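Local coordinates for pectate lyase (Pectobacterium carotovorum, PDB 4U49), which probably cuts pectate and methyl-esterified pectins at internal positions of the chain by calcium-dependent beta-elimination, at residues Asp32-Tyr36 against Thr245-Gln249; Leu142-Cys146 against Lys172-Asp176; Asp149-Gln153 against Ile195-Ala199. One frame throughout, in Å; residues are numbered along the deposited sequence.

Interaction 1: Asp32-Tyr36 against Thr245-Gln249; sequences DNATY and TLTGQ
The hydroxyl oxygen OG1 of Thr247 is bonded to both Asp32 and Tyr36, as donor to one and acceptor from the other. As donor it turns to the carboxylate, with Thr247 OG1 2.7 Å from Asp32 OD1; it reaches that oxygen on the anti side, 27° out of the carboxylate plane. As acceptor it takes the phenol proton, Tyr36 OH lying 2.8 Å from Thr247 OG1. The hydroxyl is placed for both tasks by the threonine torsion, OG1 standing anti to the backbone N (chi1 -177°), while the methyl CG2 of Thr247, between the backbone N and the carbonyl carbon, also comes to 3.4 Å from Asp32 OD1. Farther along the tyrosine, the methyl of Thr245 touches the ring obliquely, Thr245 CG2 being 4.1 Å from Tyr36 CE1, and the two side chains run at about a right angle. Gly248 closes in on the carboxylate as well, but its N, 3.3 Å from Asp32 OD1, is badly angled for a hydrogen bond.

These residues belong to two different domains. Asp32 and Asn33 form the two-residue turn, both with left-handed backbone angles, that joins strands 24-31 and 34-41 of the small N-terminal beta sandwich, which resembles a fibronectin type III domain. Thr245 to Thr247 lie on a strand of the right-handed parallel beta-helix of the polysaccharide lyase, and the chain turns a corner at Gly248.

A second shell fixes the polar ends. His215 ND1 shares Asp32 OD1 with the threonine, and Asn277 ND2 is bonded to Tyr36 OH, a relay of bonds that extends to neighbouring strands of the beta-helix. Thr245 OG1 is occupied by Asn243 O and Thr74 OG1, the latter from the sandwich. Val213, on the adjoining beta-helix strand, packs against both Tyr36 and Thr247.

Interaction 2: Leu142-Cys146 against Lys172-Asp176; sequences LGLSC and KGGSD
Leu144 and Ser145 meet Gly173 and Ser175 chiefly through main-chain atoms. Two hydrogen bonds carry the contact. In the first, Leu144 N lies 2.9 Å from Gly173 O, with an N-H...O angle of 155°. The second runs the other way across the interface: Ser175 N is 2.8 Å from Ser145 O, short in distance but bent to 123° and therefore weak.

Around these bonds lie weaker CA-H...O contacts, again made in both directions. Ser145 CA is 3.5 Å from Lys172 O, and Gly173 CA is equally far from Ser145 O. So close an approach depends on the bareness of the backbone: Gly143 and Gly173 face each other without side chains, and the CA atoms of Ser145 and Gly173 come to 3.8 Å.

Both segments are loops that leave neighbouring coils of the right-handed parallel beta-helix: segment 142-146 comes after strand 141-142, and segment 172-176 after strand 167-169. Their chain directions, 83° apart, cross almost squarely, unlike the parallel strands from which they spring.

Side-chain packing is sparse by comparison. Ser175 CB rests 3.4 Å from Ser145 O; its hydroxyl, swung anti to the backbone N, passes 4.1 Å from a leucine methyl, as measured between Ser175 OG and Leu144 CD1. The hydroxyl's polar partner is Pro154 O, farther along the same loop as 142-146, and Leu144 also packs on Pro154 and Ala126.

Covalent bonding is the last kind. Cys146 lays its CB near Lys172 O, then directs SG into a disulfide with Cys196, two coils on, so that the bridge spans the coil of 172-176. Lys172 carries its amine away from the first loop, and its side chain runs about 5 Å from that of Asp194, a calcium ligand in a crystal structure of this protein.

Interaction 3: Asp149-Gln153 against Ile195-Ala199; sequences DSDKQ and ICEDA
The amide of Gln153 and the carboxylate of Glu197 are turned only 22° from one another but are not stacked. Asp151 O stands over one face of the carboxylate, 3.9 Å from Glu197 OE1, and Asp176 OD1 over the opposite one, a like charge. The backbone N-H of Gln153 comes in nearer the plane: Gln153 N is 2.9 Å from Glu197 OE1 on the syn side, 16° out of plane, with an N-H...O angle of 157°. At the OE2 edge, close to the carboxylate plane, stands Lys152 CD, 3.6 Å from Glu197 OE2. Glutamate and lysine cross at about a right angle; the lysine chain is bent at chi2 and chi4, and Lys152 NZ stays 4.8 Å from Glu197 OE2, too far for a salt bridge.

Glu197 reaches into the bend of the 149-153 loop because its chain is fully extended, with CG anti to the backbone N. Gln153 runs extended past the carboxylate, crossing the glutamate obliquely, with Gln153 CG 3.4 Å from Glu197 OE1. Its amide is set beside a sulfur, Gln153 NE2 being 3.5 Å from Cys196 SG. The other end of that amide is held by Ser147 N, bonded to Gln153 OE1.

Such loop-on-loop packing, with a carboxylate receiving the backbone N-H of a bend, belongs here to the turns that project from a right-handed parallel beta-helix, at the surface bordering the calcium site, where Asp194 and Ile195 are ligands in a crystal structure of this protein.

Along the chain the segments come in the order 32-36, 142-146, 149-153, 172-176, 195-199 and 245-249, so interactions 2 and 3 alternate while interaction 1 encloses both. Interactions 2 and 3 are close neighbours, with centres 9 Å apart, joined by the disulfide between Cys146 and Cys196; together they tie loops of successive beta-helix coils into one patch. Interaction 1 lies about 20 Å from each, centre to centre, although its nearest atoms come to about 5 Å from interaction 3. It docks the N-terminal sandwich on the beta-helix. All three contacts include residues at or near those that bind calcium in a crystal structure of this protein.

Interaction 1: Asp32-Tyr36 against Thr245-Gln249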
loop_
_atom_site.group_PDB
_atom_site.type_symbol
_atom_site.label_atom_id
_atom_site.label_comp_id
_atom_site.label_asym_id
_atom_site.label_seq_id
_atom_site.Cartn_x
_atom_site.Cartn_y
_atom_site.Cartn_z
ATOM N N ASP A 32 -15.122 1.990 6.876
ATOM C CA ASP A 32 -15.074 0.695 7.553
ATOM C C ASP A 32 -15.020 0.831 9.077
ATOM O O ASP A 32 -14.271 0.115 9.743
ATOM C CB ASP A 32 -13.873 -0.118 7.054
ATOM C CG ASP A 32 -13.885 -0.313 5.546
ATOM O OD1 ASP A 32 -12.843 -0.065 4.903
ATOM O OD2 ASP A 32 -14.934 -0.721 5.002
ATOM N N ASN A 33 -15.815 1.758 9.611
ATOM C CA ASN A 33 -15.921 1.993 11.053
ATOM C C ASN A 33 -14.590 2.375 11.695
ATOM O O ASN A 33 -14.271 1.938 12.801
ATOM C CB ASN A 33 -16.498 0.762 11.756
ATOM C CG ASN A 33 -17.789 0.286 11.123
ATOM O OD1 ASN A 33 -17.922 -0.884 10.765
ATOM N ND2 ASN A 33 -18.746 1.195 10.975
ATOM N N ALA A 34 -13.826 3.202 10.991
ATOM C CA ALA A 34 -12.537 3.674 11.476
ATOM C C ALA A 34 -12.145 4.938 10.729
ATOM O O ALA A 34 -12.718 5.246 9.685
ATOM C CB ALA A 34 -11.473 2.602 11.301
ATOM N N THR A 35 -11.177 5.674 11.264
ATOM C CA THR A 35 -10.610 6.801 10.532
ATOM C C THR A 35 -9.119 6.567 10.311
ATOM O O THR A 35 -8.346 6.455 11.264
ATOM C CB THR A 35 -10.836 8.139 11.263
ATOM O OG1 THR A 35 -12.241 8.427 11.305
ATOM C CG2 THR A 35 -10.121 9.270 10.534
ATOM N N TYR A 36 -8.729 6.470 9.045
ATOM C CA TYR A 36 -7.345 6.203 8.685
ATOM C C TYR A 36 -6.621 7.484 8.327
ATOM O O TYR A 36 -7.098 8.268 7.508
ATOM C CB TYR A 36 -7.270 5.216 7.521
ATOM C CG TYR A 36 -7.945 3.902 7.820
ATOM C CD1 TYR A 36 -7.289 2.915 8.543
ATOM C CD2 TYR A 36 -9.245 3.653 7.396
ATOM C CE1 TYR A 36 -7.901 1.714 8.830
ATOM C CE2 TYR A 36 -9.868 2.453 7.679
ATOM C CZ TYR A 36 -9.191 1.487 8.397
ATOM O OH TYR A 36 -9.798 0.286 8.685
ATOM N N THR A 245 -1.538 0.567 4.656
ATOM C CA THR A 245 -2.656 -0.076 5.345
ATOM C C THR A 245 -3.780 -0.515 4.412
ATOM O O THR A 245 -4.287 0.272 3.611
ATOM C CB THR A 245 -3.251 0.857 6.427
ATOM O OG1 THR A 245 -2.262 1.121 7.431
ATOM C CG2 THR A 245 -4.473 0.218 7.086
ATOM N N LEU A 246 -4.167 -1.781 4.532
ATOM C CA LEU A 246 -5.314 -2.317 3.810
ATOM C C LEU A 246 -6.549 -2.281 4.700
ATOM O O LEU A 246 -6.497 -2.695 5.856
ATOM C CB LEU A 246 -5.046 -3.753 3.350
ATOM C CG LEU A 246 -3.894 -4.003 2.373
ATOM C CD1 LEU A 246 -3.798 -5.490 2.045
ATOM C CD2 LEU A 246 -4.078 -3.191 1.104
ATOM N N THR A 247 -7.657 -1.783 4.166
ATOM C CA THR A 247 -8.912 -1.791 4.904
ATOM C C THR A 247 -10.024 -2.408 4.061
ATOM O O THR A 247 -9.942 -2.446 2.831
ATOM C CB THR A 247 -9.322 -0.373 5.356
ATOM O OG1 THR A 247 -10.525 -0.446 6.132
ATOM C CG2 THR A 247 -9.551 0.532 4.160
ATOM N N GLY A 248 -11.062 -2.895 4.730
ATOM C CA GLY A 248 -12.150 -3.577 4.057
ATOM C C GLY A 248 -11.886 -5.066 3.931
ATOM O O GLY A 248 -11.275 -5.677 4.808
ATOM N N GLN A 249 -12.344 -5.651 2.830
ATOM C CA GLN A 249 -12.189 -7.081 2.607
ATOM C C GLN A 249 -11.345 -7.331 1.361
ATOM O O GLN A 249 -11.720 -6.939 0.255
ATOM C CB GLN A 249 -13.557 -7.756 2.484
ATOM C CG GLN A 249 -14.424 -7.660 3.738
ATOM C CD GLN A 249 -15.021 -6.278 3.940
ATOM O OE1 GLN A 249 -15.407 -5.610 2.980
ATOM N NE2 GLN A 249 -15.083 -5.836 5.192
#

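Interaction 2: Leu142-Cys146 against Lys172-Asp176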
loop_
_atom_site.group_PDB
_atom_site.type_symbol
_atom_site.label_atom_id
_atom_site.label_comp_id
_atom_site.label_asym_id
_atom_site.label_seq_id
_atom_site.Cartn_x
_atom_site.Cartn_y
_atom_site.Cartn_z
ATOM N N LEU A 142 -8.250 11.628 -8.310
ATOM C CA LEU A 142 -8.198 11.295 -9.728
ATOM C C LEU A 142 -8.820 9.931 -9.967
ATOM O O LEU A 142 -8.835 9.083 -9.077
ATOM C CB LEU A 142 -6.760 11.301 -10.244
ATOM C CG LEU A 142 -6.018 12.632 -10.348
ATOM C CD1 LEU A 142 -4.610 12.382 -10.879
ATOM C CD2 LEU A 142 -6.768 13.607 -11.244
ATOM N N GLY A 143 -9.323 9.717 -11.176
ATOM C CA GLY A 143 -9.899 8.437 -11.528
ATOM C C GLY A 143 -10.337 8.386 -12.976
ATOM O O GLY A 143 -10.581 9.419 -13.604
ATOM N N LEU A 144 -10.416 7.174 -13.510
ATOM C CA LEU A 144 -10.971 6.957 -14.838
ATOM C C LEU A 144 -12.328 6.282 -14.678
ATOM O O LEU A 144 -13.299 6.924 -14.278
ATOM C CB LEU A 144 -10.022 6.119 -15.696
ATOM C CG LEU A 144 -8.666 6.776 -15.978
ATOM C CD1 LEU A 144 -7.694 5.794 -16.617
ATOM C CD2 LEU A 144 -8.834 8.017 -16.851
ATOM N N SER A 145 -12.394 4.990 -14.972
ATOM C CA SER A 145 -13.607 4.221 -14.714
ATOM C C SER A 145 -13.249 2.900 -14.038
ATOM O O SER A 145 -12.121 2.719 -13.577
ATOM C CB SER A 145 -14.380 3.978 -16.014
ATOM O OG SER A 145 -15.645 3.399 -15.753
ATOM N N CYS A 146 -14.212 1.985 -13.970
ATOM C CA CYS A 146 -13.957 0.638 -13.468
ATOM C C CYS A 146 -14.876 -0.350 -14.168
ATOM O O CYS A 146 -16.081 -0.375 -13.918
ATOM C CB CYS A 146 -14.150 0.563 -11.955
ATOM S SG CYS A 146 -13.753 -1.060 -11.247
ATOM N N LYS A 172 -15.045 5.260 -7.997
ATOM C CA LYS A 172 -15.660 4.810 -9.243
ATOM C C LYS A 172 -14.674 4.745 -10.406
ATOM O O LYS A 172 -14.987 4.188 -11.458
ATOM C CB LYS A 172 -16.838 5.721 -9.612
ATOM C CG LYS A 172 -18.182 5.335 -8.978
ATOM C CD LYS A 172 -18.016 4.437 -7.754
ATOM C CE LYS A 172 -19.330 3.799 -7.324
ATOM N NZ LYS A 172 -19.175 3.014 -6.065
ATOM N N GLY A 173 -13.479 5.293 -10.217
ATOM C CA GLY A 173 -12.505 5.352 -11.292
ATOM C C GLY A 173 -11.194 4.648 -11.004
ATOM O O GLY A 173 -10.157 5.026 -11.545
ATOM N N GLY A 174 -11.245 3.611 -10.173
ATOM C CA GLY A 174 -10.055 2.876 -9.779
ATOM C C GLY A 174 -9.251 2.306 -10.932
ATOM O O GLY A 174 -8.021 2.262 -10.866
ATOM N N SER A 175 -9.950 1.870 -11.980
ATOM C CA SER A 175 -9.327 1.302 -13.176
ATOM C C SER A 175 -8.239 0.286 -12.816
ATOM O O SER A 175 -8.502 -0.665 -12.087
ATOM C CB SER A 175 -8.769 2.421 -14.054
ATOM O OG SER A 175 -8.718 2.023 -15.416
ATOM N N ASP A 176 -7.018 0.481 -13.306
ATOM C CA ASP A 176 -5.922 -0.391 -12.883
ATOM C C ASP A 176 -4.868 0.374 -12.086
ATOM O O ASP A 176 -3.671 0.118 -12.216
ATOM C CB ASP A 176 -5.266 -1.083 -14.080
ATOM C CG ASP A 176 -4.451 -2.300 -13.669
ATOM O OD1 ASP A 176 -4.796 -2.921 -12.644
ATOM O OD2 ASP A 176 -3.464 -2.632 -14.358
#

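Interaction 3: Asp149-Gln153 against Ile195-Ala199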
loop_
_atom_site.group_PDB
_atom_site.type_symbol
_atom_site.label_atom_id
_atom_site.label_comp_id
_atom_site.label_asym_id
_atom_site.label_seq_id
_atom_site.Cartn_x
_atom_site.Cartn_y
_atom_site.Cartn_z
ATOM N N ASP A 149 -14.873 -6.156 -15.603
ATOM C CA ASP A 149 -14.406 -7.299 -16.377
ATOM C C ASP A 149 -12.967 -7.630 -15.995
ATOM O O ASP A 149 -12.337 -6.896 -15.233
ATOM C CB ASP A 149 -14.519 -7.022 -17.878
ATOM C CG ASP A 149 -15.958 -6.868 -18.335
ATOM O OD1 ASP A 149 -16.838 -7.559 -17.777
ATOM O OD2 ASP A 149 -16.212 -6.056 -19.251
ATOM N N SER A 150 -12.447 -8.732 -16.526
ATOM C CA SER A 150 -11.137 -9.232 -16.119
ATOM C C SER A 150 -9.995 -8.686 -16.974
ATOM O O SER A 150 -8.836 -8.706 -16.557
ATOM C CB SER A 150 -11.124 -10.761 -16.157
ATOM O OG SER A 150 -12.097 -11.300 -15.279
ATOM N N ASP A 151 -10.322 -8.202 -18.168
ATOM C CA ASP A 151 -9.311 -7.691 -19.089
ATOM C C ASP A 151 -8.583 -6.478 -18.510
ATOM O O ASP A 151 -9.096 -5.804 -17.618
ATOM C CB ASP A 151 -9.950 -7.332 -20.431
ATOM C CG ASP A 151 -10.933 -8.389 -20.913
ATOM O OD1 ASP A 151 -10.574 -9.585 -20.890
ATOM O OD2 ASP A 151 -12.059 -8.029 -21.319
ATOM N N LYS A 152 -7.384 -6.212 -19.024
ATOM C CA LYS A 152 -6.547 -5.126 -18.522
ATOM C C LYS A 152 -7.201 -3.762 -18.712
ATOM O O LYS A 152 -7.628 -3.412 -19.813
ATOM C CB LYS A 152 -5.181 -5.140 -19.212
ATOM C CG LYS A 152 -4.387 -6.425 -19.019
ATOM C CD LYS A 152 -3.925 -6.582 -17.579
ATOM C CE LYS A 152 -3.048 -7.816 -17.412
ATOM N NZ LYS A 152 -3.820 -9.079 -17.587
ATOM N N GLN A 153 -7.272 -2.997 -17.627
ATOM C CA GLN A 153 -7.834 -1.653 -17.665
ATOM C C GLN A 153 -6.703 -0.627 -17.653
ATOM O O GLN A 153 -5.589 -0.937 -17.230
ATOM C CB GLN A 153 -8.786 -1.444 -16.482
ATOM C CG GLN A 153 -9.798 -2.573 -16.316
ATOM C CD GLN A 153 -10.916 -2.236 -15.346
ATOM O OE1 GLN A 153 -11.408 -1.107 -15.310
ATOM N NE2 GLN A 153 -11.324 -3.220 -14.554
ATOM N N ILE A 195 -10.290 -0.284 -4.552
ATOM C CA ILE A 195 -9.484 -0.957 -5.562
ATOM C C ILE A 195 -10.372 -1.545 -6.649
ATOM O O ILE A 195 -11.324 -2.266 -6.359
ATOM C CB ILE A 195 -8.626 -2.086 -4.962
ATOM C CG1 ILE A 195 -7.608 -1.520 -3.969
ATOM C CG2 ILE A 195 -7.909 -2.858 -6.069
ATOM C CD1 ILE A 195 -6.742 -2.580 -3.324
ATOM N N CYS A 196 -10.064 -1.215 -7.897
ATOM C CA CYS A 196 -10.778 -1.787 -9.032
ATOM C C CYS A 196 -10.081 -3.075 -9.478
ATOM O O CYS A 196 -10.383 -4.151 -8.964
ATOM C CB CYS A 196 -10.867 -0.772 -10.172
ATOM S SG CYS A 196 -11.780 -1.335 -11.636
ATOM N N GLU A 197 -9.137 -2.971 -10.410
ATOM C CA GLU A 197 -8.398 -4.151 -10.865
ATOM C C GLU A 197 -7.218 -4.449 -9.937
ATOM O O GLU A 197 -7.203 -5.464 -9.242
ATOM C CB GLU A 197 -7.906 -3.968 -12.305
ATOM C CG GLU A 197 -7.254 -5.216 -12.882
ATOM C CD GLU A 197 -6.727 -5.020 -14.293
ATOM O OE1 GLU A 197 -7.000 -3.962 -14.897
ATOM O OE2 GLU A 197 -6.038 -5.932 -14.798
ATOM N N ASP A 198 -6.229 -3.561 -9.943
ATOM C CA ASP A 198 -5.116 -3.623 -8.999
ATOM C C ASP A 198 -4.961 -2.267 -8.322
ATOM O O ASP A 198 -5.467 -1.259 -8.817
ATOM C CB ASP A 198 -3.806 -4.002 -9.700
ATOM C CG ASP A 198 -3.857 -5.374 -10.343
ATOM O OD1 ASP A 198 -3.566 -6.366 -9.645
ATOM O OD2 ASP A 198 -4.172 -5.459 -11.546
ATOM N N ALA A 199 -4.255 -2.236 -7.199
ATOM C CA ALA A 199 -3.903 -0.963 -6.582
ATOM C C ALA A 199 -2.643 -0.417 -7.239
ATOM O O ALA A 199 -2.569 0.761 -7.595
ATOM C CB ALA A 199 -3.706 -1.120 -5.080
#